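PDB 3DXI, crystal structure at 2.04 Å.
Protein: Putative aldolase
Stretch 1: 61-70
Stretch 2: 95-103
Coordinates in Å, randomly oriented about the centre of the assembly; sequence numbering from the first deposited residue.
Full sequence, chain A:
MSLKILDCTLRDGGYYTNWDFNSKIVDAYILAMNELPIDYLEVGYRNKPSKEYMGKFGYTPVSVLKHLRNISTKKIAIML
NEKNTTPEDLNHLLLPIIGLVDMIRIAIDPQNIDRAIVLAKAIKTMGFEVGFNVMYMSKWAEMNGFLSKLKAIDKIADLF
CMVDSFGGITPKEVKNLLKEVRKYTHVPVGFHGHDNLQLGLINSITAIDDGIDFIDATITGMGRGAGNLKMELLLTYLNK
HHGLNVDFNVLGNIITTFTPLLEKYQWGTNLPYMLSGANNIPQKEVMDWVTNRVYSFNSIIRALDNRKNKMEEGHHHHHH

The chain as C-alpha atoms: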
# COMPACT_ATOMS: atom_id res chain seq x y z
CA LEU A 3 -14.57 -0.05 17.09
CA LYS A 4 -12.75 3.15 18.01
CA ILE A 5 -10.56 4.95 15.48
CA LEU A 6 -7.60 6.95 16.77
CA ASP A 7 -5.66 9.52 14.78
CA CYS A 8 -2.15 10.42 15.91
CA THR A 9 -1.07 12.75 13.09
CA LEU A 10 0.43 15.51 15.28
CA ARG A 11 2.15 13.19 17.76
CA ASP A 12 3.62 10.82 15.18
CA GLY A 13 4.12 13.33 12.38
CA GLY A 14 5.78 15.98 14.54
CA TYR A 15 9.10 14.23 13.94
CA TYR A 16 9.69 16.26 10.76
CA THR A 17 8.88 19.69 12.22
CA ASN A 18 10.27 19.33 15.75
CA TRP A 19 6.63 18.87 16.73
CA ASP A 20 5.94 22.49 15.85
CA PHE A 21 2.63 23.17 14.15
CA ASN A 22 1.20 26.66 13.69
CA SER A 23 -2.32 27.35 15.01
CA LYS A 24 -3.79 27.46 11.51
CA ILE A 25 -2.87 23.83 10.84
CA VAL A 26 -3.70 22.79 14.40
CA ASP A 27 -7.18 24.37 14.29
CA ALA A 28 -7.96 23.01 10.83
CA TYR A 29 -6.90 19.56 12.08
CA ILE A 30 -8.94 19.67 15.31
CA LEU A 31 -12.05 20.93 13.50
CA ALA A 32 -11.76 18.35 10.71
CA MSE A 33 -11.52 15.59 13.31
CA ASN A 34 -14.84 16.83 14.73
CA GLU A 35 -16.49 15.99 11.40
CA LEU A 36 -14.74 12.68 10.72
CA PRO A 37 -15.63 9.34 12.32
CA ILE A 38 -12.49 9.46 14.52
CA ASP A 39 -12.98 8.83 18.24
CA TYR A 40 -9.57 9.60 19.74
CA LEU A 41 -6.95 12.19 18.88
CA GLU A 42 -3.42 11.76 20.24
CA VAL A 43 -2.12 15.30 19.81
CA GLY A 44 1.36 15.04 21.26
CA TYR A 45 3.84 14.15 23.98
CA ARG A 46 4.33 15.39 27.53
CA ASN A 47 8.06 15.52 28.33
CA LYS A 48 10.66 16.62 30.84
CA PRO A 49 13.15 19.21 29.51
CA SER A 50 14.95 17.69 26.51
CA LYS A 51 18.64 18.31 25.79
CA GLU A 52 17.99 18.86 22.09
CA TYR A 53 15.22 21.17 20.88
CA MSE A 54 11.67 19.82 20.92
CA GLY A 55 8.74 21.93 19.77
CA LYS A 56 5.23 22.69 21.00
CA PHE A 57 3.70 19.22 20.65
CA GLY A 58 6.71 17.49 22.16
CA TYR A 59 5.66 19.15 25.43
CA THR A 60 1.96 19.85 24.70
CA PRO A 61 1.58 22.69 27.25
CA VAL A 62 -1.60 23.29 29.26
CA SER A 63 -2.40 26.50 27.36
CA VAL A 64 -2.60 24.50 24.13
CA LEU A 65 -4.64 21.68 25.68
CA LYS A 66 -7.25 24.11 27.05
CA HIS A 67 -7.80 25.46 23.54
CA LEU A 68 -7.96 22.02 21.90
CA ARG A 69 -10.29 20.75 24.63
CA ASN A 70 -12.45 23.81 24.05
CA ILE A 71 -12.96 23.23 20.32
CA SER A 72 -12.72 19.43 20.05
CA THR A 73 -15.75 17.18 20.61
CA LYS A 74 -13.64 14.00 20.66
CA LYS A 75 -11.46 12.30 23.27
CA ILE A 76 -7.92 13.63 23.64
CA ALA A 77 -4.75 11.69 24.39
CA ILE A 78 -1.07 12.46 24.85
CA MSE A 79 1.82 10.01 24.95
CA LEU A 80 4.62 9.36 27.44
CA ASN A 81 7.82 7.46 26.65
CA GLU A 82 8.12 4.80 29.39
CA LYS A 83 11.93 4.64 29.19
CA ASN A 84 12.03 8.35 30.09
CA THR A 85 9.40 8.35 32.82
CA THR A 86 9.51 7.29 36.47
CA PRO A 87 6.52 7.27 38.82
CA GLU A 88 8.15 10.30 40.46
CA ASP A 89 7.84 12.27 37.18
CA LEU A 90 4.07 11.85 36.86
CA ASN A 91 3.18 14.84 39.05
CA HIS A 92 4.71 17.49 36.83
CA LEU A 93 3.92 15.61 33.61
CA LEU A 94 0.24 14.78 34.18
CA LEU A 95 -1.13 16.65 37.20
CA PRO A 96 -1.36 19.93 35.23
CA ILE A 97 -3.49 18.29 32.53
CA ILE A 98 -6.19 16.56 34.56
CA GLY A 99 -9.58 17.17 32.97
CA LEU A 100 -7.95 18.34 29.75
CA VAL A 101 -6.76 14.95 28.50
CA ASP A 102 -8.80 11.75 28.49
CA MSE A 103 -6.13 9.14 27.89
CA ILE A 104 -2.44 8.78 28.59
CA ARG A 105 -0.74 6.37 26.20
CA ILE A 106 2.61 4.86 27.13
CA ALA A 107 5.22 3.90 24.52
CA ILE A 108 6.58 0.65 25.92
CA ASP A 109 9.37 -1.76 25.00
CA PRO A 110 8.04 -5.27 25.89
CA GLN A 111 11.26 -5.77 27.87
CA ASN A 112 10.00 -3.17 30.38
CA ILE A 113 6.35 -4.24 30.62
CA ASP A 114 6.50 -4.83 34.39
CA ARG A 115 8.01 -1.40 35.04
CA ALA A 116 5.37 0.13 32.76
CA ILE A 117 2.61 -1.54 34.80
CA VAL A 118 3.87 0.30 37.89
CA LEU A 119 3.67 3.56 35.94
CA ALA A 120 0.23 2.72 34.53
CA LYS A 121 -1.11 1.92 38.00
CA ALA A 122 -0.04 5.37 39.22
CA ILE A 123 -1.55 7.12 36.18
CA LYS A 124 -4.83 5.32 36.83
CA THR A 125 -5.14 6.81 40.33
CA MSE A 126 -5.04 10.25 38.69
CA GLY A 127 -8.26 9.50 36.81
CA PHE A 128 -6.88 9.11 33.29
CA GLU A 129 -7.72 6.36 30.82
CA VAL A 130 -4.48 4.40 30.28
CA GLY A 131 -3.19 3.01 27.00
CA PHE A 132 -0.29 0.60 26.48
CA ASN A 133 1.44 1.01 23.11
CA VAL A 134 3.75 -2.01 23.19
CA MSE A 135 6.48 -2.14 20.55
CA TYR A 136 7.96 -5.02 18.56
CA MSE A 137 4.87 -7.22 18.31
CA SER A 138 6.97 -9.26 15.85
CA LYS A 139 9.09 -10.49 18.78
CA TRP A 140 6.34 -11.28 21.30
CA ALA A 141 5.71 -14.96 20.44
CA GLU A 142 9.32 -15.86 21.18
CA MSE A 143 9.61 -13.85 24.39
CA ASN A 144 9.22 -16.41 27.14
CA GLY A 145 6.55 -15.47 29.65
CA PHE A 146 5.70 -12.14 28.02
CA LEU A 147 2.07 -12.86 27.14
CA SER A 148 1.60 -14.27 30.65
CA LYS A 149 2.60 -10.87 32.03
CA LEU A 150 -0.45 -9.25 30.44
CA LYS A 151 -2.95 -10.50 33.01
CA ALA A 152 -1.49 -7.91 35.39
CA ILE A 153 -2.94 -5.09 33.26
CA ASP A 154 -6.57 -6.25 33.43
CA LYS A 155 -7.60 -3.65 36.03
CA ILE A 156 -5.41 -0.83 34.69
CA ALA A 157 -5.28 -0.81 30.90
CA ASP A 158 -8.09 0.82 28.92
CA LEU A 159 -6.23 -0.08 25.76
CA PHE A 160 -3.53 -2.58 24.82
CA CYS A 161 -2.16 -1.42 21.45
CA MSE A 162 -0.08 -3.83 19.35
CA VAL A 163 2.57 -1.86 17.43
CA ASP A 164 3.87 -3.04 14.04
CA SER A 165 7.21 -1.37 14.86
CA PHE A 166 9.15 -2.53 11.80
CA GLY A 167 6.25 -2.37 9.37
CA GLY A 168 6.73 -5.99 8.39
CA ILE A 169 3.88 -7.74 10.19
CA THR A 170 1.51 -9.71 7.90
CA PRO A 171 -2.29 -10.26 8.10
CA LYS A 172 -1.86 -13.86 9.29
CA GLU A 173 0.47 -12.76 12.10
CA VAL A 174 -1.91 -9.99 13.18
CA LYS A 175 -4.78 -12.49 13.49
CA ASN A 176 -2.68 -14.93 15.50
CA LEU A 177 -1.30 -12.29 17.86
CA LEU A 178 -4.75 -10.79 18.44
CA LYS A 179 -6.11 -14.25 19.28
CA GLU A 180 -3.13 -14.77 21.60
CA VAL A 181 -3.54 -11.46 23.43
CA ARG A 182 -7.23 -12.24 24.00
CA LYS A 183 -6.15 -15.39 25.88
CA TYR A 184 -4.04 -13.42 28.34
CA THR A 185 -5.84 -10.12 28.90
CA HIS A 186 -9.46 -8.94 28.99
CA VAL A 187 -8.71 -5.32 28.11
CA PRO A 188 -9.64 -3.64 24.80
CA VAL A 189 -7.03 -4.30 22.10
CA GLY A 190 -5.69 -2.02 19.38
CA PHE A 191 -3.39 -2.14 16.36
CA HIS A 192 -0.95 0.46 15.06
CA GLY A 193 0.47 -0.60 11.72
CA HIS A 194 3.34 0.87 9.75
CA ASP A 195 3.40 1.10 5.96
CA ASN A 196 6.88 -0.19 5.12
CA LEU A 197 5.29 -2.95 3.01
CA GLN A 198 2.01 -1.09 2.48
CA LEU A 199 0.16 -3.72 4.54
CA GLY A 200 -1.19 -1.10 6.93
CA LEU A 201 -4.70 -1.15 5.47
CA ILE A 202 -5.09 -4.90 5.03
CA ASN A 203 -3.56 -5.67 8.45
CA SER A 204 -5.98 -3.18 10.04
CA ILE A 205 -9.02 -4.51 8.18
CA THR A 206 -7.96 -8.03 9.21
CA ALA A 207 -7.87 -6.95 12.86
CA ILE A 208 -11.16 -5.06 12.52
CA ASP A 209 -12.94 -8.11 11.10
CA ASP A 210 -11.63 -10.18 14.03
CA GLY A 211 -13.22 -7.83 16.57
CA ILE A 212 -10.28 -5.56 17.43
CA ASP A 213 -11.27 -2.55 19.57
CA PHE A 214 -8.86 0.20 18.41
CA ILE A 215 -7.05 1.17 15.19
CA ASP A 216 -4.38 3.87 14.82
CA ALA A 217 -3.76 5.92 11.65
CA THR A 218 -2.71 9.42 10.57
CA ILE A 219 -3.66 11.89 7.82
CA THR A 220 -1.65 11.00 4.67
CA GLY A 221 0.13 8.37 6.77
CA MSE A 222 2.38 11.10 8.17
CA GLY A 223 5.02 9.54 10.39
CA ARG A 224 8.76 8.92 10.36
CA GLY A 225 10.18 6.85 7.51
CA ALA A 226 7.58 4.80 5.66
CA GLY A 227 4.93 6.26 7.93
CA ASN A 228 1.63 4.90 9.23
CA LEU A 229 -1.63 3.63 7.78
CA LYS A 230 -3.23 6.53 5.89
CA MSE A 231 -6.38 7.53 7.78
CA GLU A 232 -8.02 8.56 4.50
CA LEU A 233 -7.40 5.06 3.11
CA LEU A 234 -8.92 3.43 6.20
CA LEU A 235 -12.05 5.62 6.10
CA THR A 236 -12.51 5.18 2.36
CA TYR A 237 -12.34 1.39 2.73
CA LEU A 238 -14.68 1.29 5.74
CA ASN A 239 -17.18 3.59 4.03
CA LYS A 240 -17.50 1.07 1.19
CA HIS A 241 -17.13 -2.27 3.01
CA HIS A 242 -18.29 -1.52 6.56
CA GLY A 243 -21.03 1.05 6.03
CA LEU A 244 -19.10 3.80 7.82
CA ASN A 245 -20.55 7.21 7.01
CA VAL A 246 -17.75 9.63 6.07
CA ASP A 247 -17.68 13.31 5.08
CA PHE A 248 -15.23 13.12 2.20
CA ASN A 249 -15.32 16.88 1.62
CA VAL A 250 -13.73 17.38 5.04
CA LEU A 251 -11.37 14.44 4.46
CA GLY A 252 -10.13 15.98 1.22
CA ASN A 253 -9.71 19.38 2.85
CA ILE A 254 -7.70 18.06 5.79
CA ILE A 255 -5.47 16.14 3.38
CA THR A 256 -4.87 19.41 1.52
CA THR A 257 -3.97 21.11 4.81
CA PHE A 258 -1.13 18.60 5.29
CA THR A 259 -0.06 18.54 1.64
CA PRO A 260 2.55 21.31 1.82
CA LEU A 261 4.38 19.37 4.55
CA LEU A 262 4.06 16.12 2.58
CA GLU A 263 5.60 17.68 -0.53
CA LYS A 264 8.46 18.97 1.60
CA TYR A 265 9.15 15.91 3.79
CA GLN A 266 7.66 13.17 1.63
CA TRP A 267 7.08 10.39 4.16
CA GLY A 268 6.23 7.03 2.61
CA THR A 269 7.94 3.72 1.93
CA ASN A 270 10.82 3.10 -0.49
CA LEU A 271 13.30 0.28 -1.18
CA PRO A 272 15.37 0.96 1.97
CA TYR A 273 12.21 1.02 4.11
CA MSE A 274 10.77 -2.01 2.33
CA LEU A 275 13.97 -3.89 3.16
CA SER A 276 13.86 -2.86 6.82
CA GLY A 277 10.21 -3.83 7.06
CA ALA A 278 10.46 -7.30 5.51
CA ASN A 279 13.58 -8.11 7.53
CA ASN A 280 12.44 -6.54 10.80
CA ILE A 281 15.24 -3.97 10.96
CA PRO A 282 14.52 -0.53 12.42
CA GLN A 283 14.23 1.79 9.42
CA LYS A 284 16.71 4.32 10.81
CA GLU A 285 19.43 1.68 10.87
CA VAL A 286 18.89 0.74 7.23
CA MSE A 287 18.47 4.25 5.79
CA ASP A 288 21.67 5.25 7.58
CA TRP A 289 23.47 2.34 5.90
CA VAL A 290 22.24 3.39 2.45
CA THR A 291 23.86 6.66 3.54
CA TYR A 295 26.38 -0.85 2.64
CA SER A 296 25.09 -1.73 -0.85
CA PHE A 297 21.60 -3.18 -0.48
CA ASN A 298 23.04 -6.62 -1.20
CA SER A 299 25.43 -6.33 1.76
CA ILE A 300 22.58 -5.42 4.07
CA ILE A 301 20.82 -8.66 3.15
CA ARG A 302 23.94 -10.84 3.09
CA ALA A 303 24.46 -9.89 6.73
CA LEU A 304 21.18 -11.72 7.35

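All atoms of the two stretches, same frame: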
# COMPACT_ATOMS: atom_id res chain seq x y z
N PRO A 61 1.90 21.87 26.08
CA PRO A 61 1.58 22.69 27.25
C PRO A 61 0.09 22.81 27.55
O PRO A 61 -0.76 22.64 26.68
CB PRO A 61 2.22 24.04 26.91
CG PRO A 61 2.12 24.09 25.43
CD PRO A 61 2.54 22.69 25.03
N VAL A 62 -0.23 23.12 28.81
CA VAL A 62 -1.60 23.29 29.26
C VAL A 62 -2.37 24.32 28.42
O VAL A 62 -3.51 24.08 28.04
CB VAL A 62 -1.64 23.74 30.74
CG1 VAL A 62 -3.05 24.13 31.15
CG2 VAL A 62 -1.12 22.61 31.62
N SER A 63 -1.74 25.46 28.14
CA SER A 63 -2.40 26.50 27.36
C SER A 63 -2.95 25.93 26.05
O SER A 63 -4.07 26.24 25.66
CB SER A 63 -1.42 27.65 27.07
OG SER A 63 -0.27 27.21 26.38
N VAL A 64 -2.16 25.10 25.38
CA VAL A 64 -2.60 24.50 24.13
C VAL A 64 -3.74 23.51 24.35
O VAL A 64 -4.73 23.51 23.62
CB VAL A 64 -1.43 23.77 23.42
CG1 VAL A 64 -1.95 23.02 22.19
CG2 VAL A 64 -0.37 24.78 23.01
N LEU A 65 -3.61 22.67 25.37
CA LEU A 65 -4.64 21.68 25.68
C LEU A 65 -6.00 22.30 26.03
O LEU A 65 -7.04 21.74 25.69
CB LEU A 65 -4.16 20.75 26.80
CG LEU A 65 -3.01 19.81 26.38
CD1 LEU A 65 -2.47 19.08 27.59
CD2 LEU A 65 -3.52 18.82 25.34
N LYS A 66 -5.99 23.45 26.69
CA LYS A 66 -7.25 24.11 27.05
C LYS A 66 -7.99 24.54 25.79
O LYS A 66 -9.22 24.44 25.72
CB LYS A 66 -6.99 25.35 27.92
CG LYS A 66 -6.61 25.04 29.35
CD LYS A 66 -6.40 26.34 30.12
CE LYS A 66 -6.09 26.06 31.58
NZ LYS A 66 -5.89 27.33 32.33
N HIS A 67 -7.24 25.03 24.81
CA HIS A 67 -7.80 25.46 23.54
C HIS A 67 -8.36 24.26 22.76
O HIS A 67 -9.51 24.27 22.31
CB HIS A 67 -6.71 26.15 22.71
CG HIS A 67 -7.14 26.50 21.32
ND1 HIS A 67 -8.19 27.35 21.05
CD2 HIS A 67 -6.64 26.12 20.11
CE1 HIS A 67 -8.33 27.47 19.74
NE2 HIS A 67 -7.40 26.74 19.15
N LEU A 68 -7.55 23.22 22.62
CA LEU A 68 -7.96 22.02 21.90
C LEU A 68 -9.18 21.38 22.57
O LEU A 68 -10.11 20.94 21.89
CB LEU A 68 -6.82 21.00 21.86
CG LEU A 68 -5.51 21.46 21.20
CD1 LEU A 68 -4.56 20.27 21.11
CD2 LEU A 68 -5.78 22.03 19.80
N ARG A 69 -9.17 21.33 23.89
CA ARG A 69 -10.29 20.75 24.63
C ARG A 69 -11.55 21.58 24.44
O ARG A 69 -12.67 21.07 24.47
CB ARG A 69 -9.95 20.64 26.11
CG ARG A 69 -11.07 20.07 26.94
CD ARG A 69 -11.48 18.70 26.41
NE ARG A 69 -11.19 17.66 27.38
CZ ARG A 69 -11.26 16.35 27.13
NH1 ARG A 69 -11.61 15.91 25.93
NH2 ARG A 69 -10.99 15.48 28.10
N ASN A 70 -11.35 22.88 24.24
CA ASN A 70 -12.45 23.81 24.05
C ASN A 70 -13.16 23.62 22.72
O ASN A 70 -14.39 23.67 22.65
CB ASN A 70 -11.92 25.23 24.16
CG ASN A 70 -12.72 26.08 25.11
OD1 ASN A 70 -13.14 25.62 26.17
ND2 ASN A 70 -12.91 27.35 24.74
N LEU A 95 -0.29 15.90 36.28
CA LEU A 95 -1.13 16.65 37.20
C LEU A 95 -1.69 17.93 36.57
O LEU A 95 -2.87 18.24 36.72
CB LEU A 95 -0.34 16.98 38.47
CG LEU A 95 -1.10 17.03 39.79
CD1 LEU A 95 -1.68 15.66 40.11
CD2 LEU A 95 -0.15 17.48 40.89
N PRO A 96 -0.85 18.69 35.84
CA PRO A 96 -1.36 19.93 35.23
C PRO A 96 -2.41 19.74 34.15
O PRO A 96 -3.12 20.68 33.81
CB PRO A 96 -0.09 20.59 34.67
CG PRO A 96 1.00 20.06 35.58
CD PRO A 96 0.62 18.61 35.72
N ILE A 97 -2.53 18.52 33.61
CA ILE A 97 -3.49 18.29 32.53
C ILE A 97 -4.74 17.49 32.89
O ILE A 97 -5.47 17.06 32.00
CB ILE A 97 -2.81 17.61 31.31
CG1 ILE A 97 -2.39 16.18 31.66
CG2 ILE A 97 -1.58 18.41 30.88
CD1 ILE A 97 -1.69 15.45 30.52
N ILE A 98 -5.00 17.30 34.17
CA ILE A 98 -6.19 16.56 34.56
C ILE A 98 -7.40 17.30 34.01
O ILE A 98 -7.44 18.53 33.99
CB ILE A 98 -6.31 16.44 36.10
CG1 ILE A 98 -6.10 17.81 36.75
CG2 ILE A 98 -5.29 15.44 36.63
CD1 ILE A 98 -6.17 17.79 38.27
N GLY A 99 -8.39 16.55 33.52
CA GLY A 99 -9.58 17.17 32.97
C GLY A 99 -9.43 17.67 31.55
O GLY A 99 -10.42 17.88 30.85
N LEU A 100 -8.19 17.86 31.10
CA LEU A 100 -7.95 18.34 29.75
C LEU A 100 -7.67 17.19 28.78
O LEU A 100 -7.97 17.28 27.59
CB LEU A 100 -6.78 19.32 29.74
CG LEU A 100 -6.96 20.58 30.60
CD1 LEU A 100 -5.70 21.43 30.56
CD2 LEU A 100 -8.17 21.36 30.11
N VAL A 101 -7.10 16.12 29.31
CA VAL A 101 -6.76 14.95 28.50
C VAL A 101 -7.46 13.72 29.04
O VAL A 101 -7.44 13.46 30.25
CB VAL A 101 -5.23 14.74 28.48
CG1 VAL A 101 -4.88 13.40 27.80
CG2 VAL A 101 -4.57 15.90 27.74
N ASP A 102 -8.06 12.95 28.14
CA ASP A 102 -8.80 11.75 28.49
C ASP A 102 -7.93 10.53 28.72
O ASP A 102 -8.09 9.81 29.71
CB ASP A 102 -9.82 11.43 27.40
CG ASP A 102 -10.81 12.55 27.21
OD1 ASP A 102 -11.69 12.71 28.08
OD2 ASP A 102 -10.71 13.28 26.19
N MSE A 103 -6.99 10.31 27.80
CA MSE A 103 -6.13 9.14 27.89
C MSE A 103 -4.65 9.43 27.80
O MSE A 103 -4.21 10.31 27.05
CB MSE A 103 -6.50 8.15 26.78
CG MSE A 103 -5.61 6.93 26.71
SE MSE A 103 -6.01 5.86 25.14
CE MSE A 103 -7.48 4.81 25.87

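Residues 62-70 form a helix, with Pro61 at its N-cap position, and stretch 95-103, mostly loop after a short 3-10 segment at 95-96, runs along one side of it. Two close approaches define the register: Val62 CA lies 6.3 Å from Ile97 CA, and Arg69 CA lies 6.1 Å from Leu100 CA. Val62, Leu65, Lys66 and Arg69, the i, i+3, i+4 and i+7 positions of one helical face, supply the helical contacts, and together the stretches bury 473 Å².

Leu100 is the main bump on the loop. Its CA-to-CB bond points sideways, yet its end reaches the helix, where Leu100 CD1 sits in a hollow 3.8 Å from Val62 CG1, 4.1 Å from Leu65 CB and 3.9 Å from Lys66 CG. Leu65 answers in the other direction: its CB points toward the loop, and its CD1 fits into the corner formed by Ile97 CG2 (3.5 Å) and Val101 CG2 (3.8 Å). At the helix start, Val62 CG2 packs 3.8 Å from Pro96 CB.

Polar chemistry closes the far end. Arg69 and Asp102 form a two-pronged salt bridge, with hydrogen bonds from Arg69 NH1 to Asp102 OD2 (2.8 Å, N-H...acceptor angle 139°) and from Arg69 NH2 to Asp102 OD1 (2.9 Å, 157°). Leu100 O lies over one guanidinium face, 3.2 Å from Arg69 NE, but the poor angle excludes a hydrogen bond.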